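Local coordinates for protein migration inhibitory factor (Trichinella spiralis, PDB 1HFO) that belongs to the macrophage migration inhibitory factor family, small cytokine-like proteins that assemble as trimers of alpha/beta subunits, at residues A[3-13]-A[79-89]. Sequence-based numbering, arbitrary orientation.
Sequences FTLNTNIKATD and LFDHLNTKLGI. Unlike the reference sequence in segment 79-89: Thr85 (reference Lys).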
loop_
_atom_site.group_PDB
_atom_site.type_symbol
_atom_site.label_atom_id
_atom_site.label_comp_id
_atom_site.label_asym_id
_atom_site.label_seq_id
_atom_site.Cartn_x
_atom_site.Cartn_y
_atom_site.Cartn_z
ATOM N N PHE A 3 -6.779 -8.404 -1.616
ATOM C CA PHE A 3 -6.498 -7.935 -2.955
ATOM C C PHE A 3 -6.808 -6.461 -2.884
ATOM O O PHE A 3 -7.937 -6.060 -2.586
ATOM C CB PHE A 3 -7.370 -8.568 -4.024
ATOM C CG PHE A 3 -7.001 -8.109 -5.414
ATOM C CD1 PHE A 3 -5.807 -8.517 -5.988
ATOM C CD2 PHE A 3 -7.817 -7.226 -6.114
ATOM C CE1 PHE A 3 -5.417 -8.047 -7.260
ATOM C CE2 PHE A 3 -7.437 -6.748 -7.396
ATOM C CZ PHE A 3 -6.237 -7.168 -7.951
ATOM N N THR A 4 -5.798 -5.642 -3.137
ATOM C CA THR A 4 -5.965 -4.204 -3.083
ATOM C C THR A 4 -5.453 -3.608 -4.397
ATOM O O THR A 4 -4.389 -3.995 -4.887
ATOM C CB THR A 4 -5.212 -3.639 -1.840
ATOM O OG1 THR A 4 -5.210 -2.211 -1.869
ATOM C CG2 THR A 4 -3.806 -4.169 -1.781
ATOM N N LEU A 5 -6.229 -2.686 -4.954
ATOM C CA LEU A 5 -5.913 -2.059 -6.238
ATOM C C LEU A 5 -6.083 -0.551 -6.221
ATOM O O LEU A 5 -7.021 -0.009 -5.624
ATOM C CB LEU A 5 -6.820 -2.648 -7.318
ATOM C CG LEU A 5 -6.546 -2.312 -8.784
ATOM C CD1 LEU A 5 -5.293 -3.046 -9.215
ATOM C CD2 LEU A 5 -7.743 -2.761 -9.658
ATOM N N ASN A 6 -5.160 0.126 -6.894
ATOM C CA ASN A 6 -5.210 1.567 -7.022
ATOM C C ASN A 6 -5.382 1.841 -8.514
ATOM O O ASN A 6 -4.688 1.255 -9.349
ATOM C CB ASN A 6 -3.917 2.193 -6.505
ATOM C CG ASN A 6 -3.650 1.828 -5.066
ATOM O OD1 ASN A 6 -2.908 0.883 -4.773
ATOM N ND2 ASN A 6 -4.284 2.552 -4.152
ATOM N N THR A 7 -6.308 2.728 -8.838
ATOM C CA THR A 7 -6.587 3.012 -10.241
ATOM C C THR A 7 -6.994 4.457 -10.482
ATOM O O THR A 7 -7.470 5.146 -9.577
ATOM C CB THR A 7 -7.714 2.072 -10.742
ATOM O OG1 THR A 7 -7.979 2.324 -12.129
ATOM C CG2 THR A 7 -8.988 2.301 -9.945
ATOM N N ASN A 8 -6.818 4.910 -11.725
ATOM C CA ASN A 8 -7.193 6.267 -12.085
ATOM C C ASN A 8 -8.607 6.365 -12.650
ATOM O O ASN A 8 -9.113 7.466 -12.865
ATOM C CB ASN A 8 -6.198 6.865 -13.098
ATOM C CG ASN A 8 -5.804 5.890 -14.198
ATOM O OD1 ASN A 8 -6.529 4.945 -14.508
ATOM N ND2 ASN A 8 -4.640 6.140 -14.818
ATOM N N ILE A 9 -9.258 5.226 -12.873
ATOM C CA ILE A 9 -10.617 5.271 -13.402
ATOM C C ILE A 9 -11.577 5.850 -12.374
ATOM O O ILE A 9 -11.223 6.046 -11.212
ATOM C CB ILE A 9 -11.131 3.883 -13.839
ATOM C CG1 ILE A 9 -11.263 2.961 -12.631
ATOM C CG2 ILE A 9 -10.227 3.292 -14.892
ATOM C CD1 ILE A 9 -11.732 1.594 -13.005
ATOM N N LYS A 10 -12.802 6.114 -12.806
ATOM C CA LYS A 10 -13.815 6.700 -11.941
ATOM C C LYS A 10 -14.542 5.654 -11.103
ATOM O O LYS A 10 -14.696 4.514 -11.526
ATOM C CB LYS A 10 -14.820 7.478 -12.796
ATOM C CG LYS A 10 -14.202 8.627 -13.591
ATOM C CD LYS A 10 -15.179 9.184 -14.625
ATOM C CE LYS A 10 -16.408 9.798 -13.971
ATOM N NZ LYS A 10 -16.038 10.922 -13.060
ATOM N N ALA A 11 -14.992 6.057 -9.920
ATOM C CA ALA A 11 -15.703 5.149 -9.020
ATOM C C ALA A 11 -16.989 4.690 -9.670
ATOM O O ALA A 11 -17.408 3.535 -9.528
ATOM C CB ALA A 11 -16.018 5.845 -7.715
ATOM N N THR A 12 -17.619 5.603 -10.393
ATOM C CA THR A 12 -18.871 5.266 -11.038
ATOM C C THR A 12 -18.647 4.255 -12.165
ATOM O O THR A 12 -19.603 3.734 -12.746
ATOM C CB THR A 12 -19.561 6.541 -11.552
ATOM O OG1 THR A 12 -20.920 6.246 -11.883
ATOM C CG2 THR A 12 -18.825 7.093 -12.758
ATOM N N ASP A 13 -17.386 3.953 -12.460
ATOM C CA ASP A 13 -17.083 2.983 -13.501
ATOM C C ASP A 13 -16.728 1.610 -12.942
ATOM O O ASP A 13 -16.348 0.696 -13.677
ATOM C CB ASP A 13 -15.987 3.524 -14.416
ATOM C CG ASP A 13 -16.526 4.547 -15.419
ATOM O OD1 ASP A 13 -17.771 4.704 -15.529
ATOM O OD2 ASP A 13 -15.717 5.187 -16.107
ATOM N N LEU A 79 -6.530 -13.059 -12.929
ATOM C CA LEU A 79 -6.782 -11.757 -12.340
ATOM C C LEU A 79 -6.811 -10.651 -13.387
ATOM O O LEU A 79 -7.639 -9.747 -13.318
ATOM C CB LEU A 79 -5.717 -11.433 -11.272
ATOM C CG LEU A 79 -5.921 -11.992 -9.861
ATOM C CD1 LEU A 79 -6.158 -13.483 -9.927
ATOM C CD2 LEU A 79 -4.703 -11.674 -8.989
ATOM N N PHE A 80 -5.898 -10.696 -14.351
ATOM C CA PHE A 80 -5.880 -9.665 -15.372
ATOM C C PHE A 80 -7.098 -9.731 -16.281
ATOM O O PHE A 80 -7.649 -8.699 -16.659
ATOM C CB PHE A 80 -4.607 -9.746 -16.194
ATOM C CG PHE A 80 -3.463 -8.993 -15.588
ATOM C CD1 PHE A 80 -2.780 -9.501 -14.489
ATOM C CD2 PHE A 80 -3.088 -7.760 -16.100
ATOM C CE1 PHE A 80 -1.721 -8.775 -13.901
ATOM C CE2 PHE A 80 -2.043 -7.030 -15.529
ATOM C CZ PHE A 80 -1.359 -7.550 -14.419
ATOM N N ASP A 81 -7.514 -10.942 -16.623
ATOM C CA ASP A 81 -8.706 -11.111 -17.451
ATOM C C ASP A 81 -9.895 -10.516 -16.692
ATOM O O ASP A 81 -10.681 -9.738 -17.234
ATOM C CB ASP A 81 -8.945 -12.597 -17.742
ATOM C CG ASP A 81 -10.352 -12.876 -18.247
ATOM O OD1 ASP A 81 -10.761 -12.260 -19.256
ATOM O OD2 ASP A 81 -11.051 -13.714 -17.629
ATOM N N HIS A 82 -9.993 -10.850 -15.411
ATOM C CA HIS A 82 -11.072 -10.350 -14.579
ATOM C C HIS A 82 -11.094 -8.821 -14.495
ATOM O O HIS A 82 -12.125 -8.189 -14.705
ATOM C CB HIS A 82 -10.951 -10.966 -13.172
ATOM C CG HIS A 82 -11.970 -10.455 -12.210
ATOM N ND1 HIS A 82 -13.307 -10.771 -12.307
ATOM C CD2 HIS A 82 -11.859 -9.594 -11.172
ATOM C CE1 HIS A 82 -13.977 -10.122 -11.373
ATOM N NE2 HIS A 82 -13.122 -9.400 -10.673
ATOM N N LEU A 83 -9.950 -8.209 -14.188
ATOM C CA LEU A 83 -9.896 -6.762 -14.082
ATOM C C LEU A 83 -10.169 -6.039 -15.424
ATOM O O LEU A 83 -10.844 -5.011 -15.458
ATOM C CB LEU A 83 -8.533 -6.356 -13.503
ATOM C CG LEU A 83 -8.309 -6.900 -12.078
ATOM C CD1 LEU A 83 -6.854 -6.678 -11.660
ATOM C CD2 LEU A 83 -9.246 -6.197 -11.100
ATOM N N ASN A 84 -9.625 -6.574 -16.510
ATOM C CA ASN A 84 -9.847 -5.988 -17.829
ATOM C C ASN A 84 -11.353 -6.033 -18.137
ATOM O O ASN A 84 -11.931 -5.068 -18.625
ATOM C CB ASN A 84 -9.064 -6.790 -18.876
ATOM C CG ASN A 84 -9.338 -6.329 -20.289
ATOM O OD1 ASN A 84 -9.637 -7.141 -21.166
ATOM N ND2 ASN A 84 -9.235 -5.027 -20.521
ATOM N N THR A 85 -11.989 -7.153 -17.816
ATOM C CA THR A 85 -13.421 -7.302 -18.066
ATOM C C THR A 85 -14.319 -6.391 -17.230
ATOM O O THR A 85 -15.288 -5.828 -17.738
ATOM C CB THR A 85 -13.854 -8.763 -17.841
ATOM O OG1 THR A 85 -13.159 -9.612 -18.764
ATOM C CG2 THR A 85 -15.366 -8.922 -18.033
ATOM N N LYS A 86 -14.002 -6.231 -15.945
ATOM C CA LYS A 86 -14.825 -5.417 -15.054
ATOM C C LYS A 86 -14.556 -3.921 -15.032
ATOM O O LYS A 86 -15.472 -3.120 -14.816
ATOM C CB LYS A 86 -14.712 -5.942 -13.619
ATOM C CG LYS A 86 -15.185 -7.362 -13.427
ATOM C CD LYS A 86 -16.680 -7.522 -13.715
ATOM C CE LYS A 86 -17.080 -8.985 -13.575
ATOM N NZ LYS A 86 -18.533 -9.182 -13.897
ATOM N N LEU A 87 -13.299 -3.540 -15.232
ATOM C CA LEU A 87 -12.925 -2.137 -15.197
ATOM C C LEU A 87 -12.546 -1.587 -16.565
ATOM O O LEU A 87 -12.424 -0.371 -16.730
ATOM C CB LEU A 87 -11.763 -1.950 -14.228
ATOM C CG LEU A 87 -11.977 -2.663 -12.885
ATOM C CD1 LEU A 87 -10.813 -2.347 -11.975
ATOM C CD2 LEU A 87 -13.284 -2.223 -12.241
ATOM N N GLY A 88 -12.340 -2.485 -17.521
ATOM C CA GLY A 88 -11.992 -2.069 -18.869
ATOM C C GLY A 88 -10.560 -1.595 -19.041
ATOM O O GLY A 88 -10.212 -1.024 -20.077
ATOM N N ILE A 89 -9.721 -1.848 -18.044
ATOM C CA ILE A 89 -8.321 -1.417 -18.114
ATOM C C ILE A 89 -7.472 -2.391 -18.927
ATOM O O ILE A 89 -7.557 -3.606 -18.749
ATOM C CB ILE A 89 -7.693 -1.299 -16.698
ATOM C CG1 ILE A 89 -8.531 -0.379 -15.808
ATOM C CG2 ILE A 89 -6.279 -0.732 -16.806
ATOM C CD1 ILE A 89 -7.999 -0.286 -14.361
HETATM O O HOH W 1 -16.153 -1.090 -16.426
#
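Leu5 rests its CD2 methyl against the ends of two leucines one helical turn apart, meeting Leu83 CD2 at 4.0 Å and Leu87 CD1 at 3.9 Å, tip to tip with both. Phe3, two residues back on the same face of strand 3-7, has CG anti to its backbone N (chi1 -177°), which carries the ring out to the helix. There its CZ lies 3.8 Å from Leu83 CD1, while Leu79 slides past the ring in the opposite direction. A branched leucine suits position 83, since CD1 meets Phe3 while CD2 meets Leu5. Beyond the strand, Ile9 crosses Leu87 at about a right angle, with Ile9 CD1 3.7 Å from Leu87 CB, and Ile9 CG2 packs on Ile89 CG1, 4.1 Å away. Thr7 OG1 accepts an almost straight bond from Ile9 N (3.3 Å, 175°), forming an ST turn, and hydrogen-bonds to Ala56 O, so a polar atom is satisfied beside Ile89 CD1. At the margin a water donates to both Asp13 O and Lys86 O. Just past the helix, Gly88 takes a positive phi, which glycine tolerates easily. Helix 79-87 runs at 47° to strand 3-7, an inner strand of the sheet, with helix 18-30 alongside; Leu61 and Ala57 of strand 57-63 touch Phe3 and Leu5, and Phe98 and Met94 of strand 94-100 touch Leu79 and Ile89.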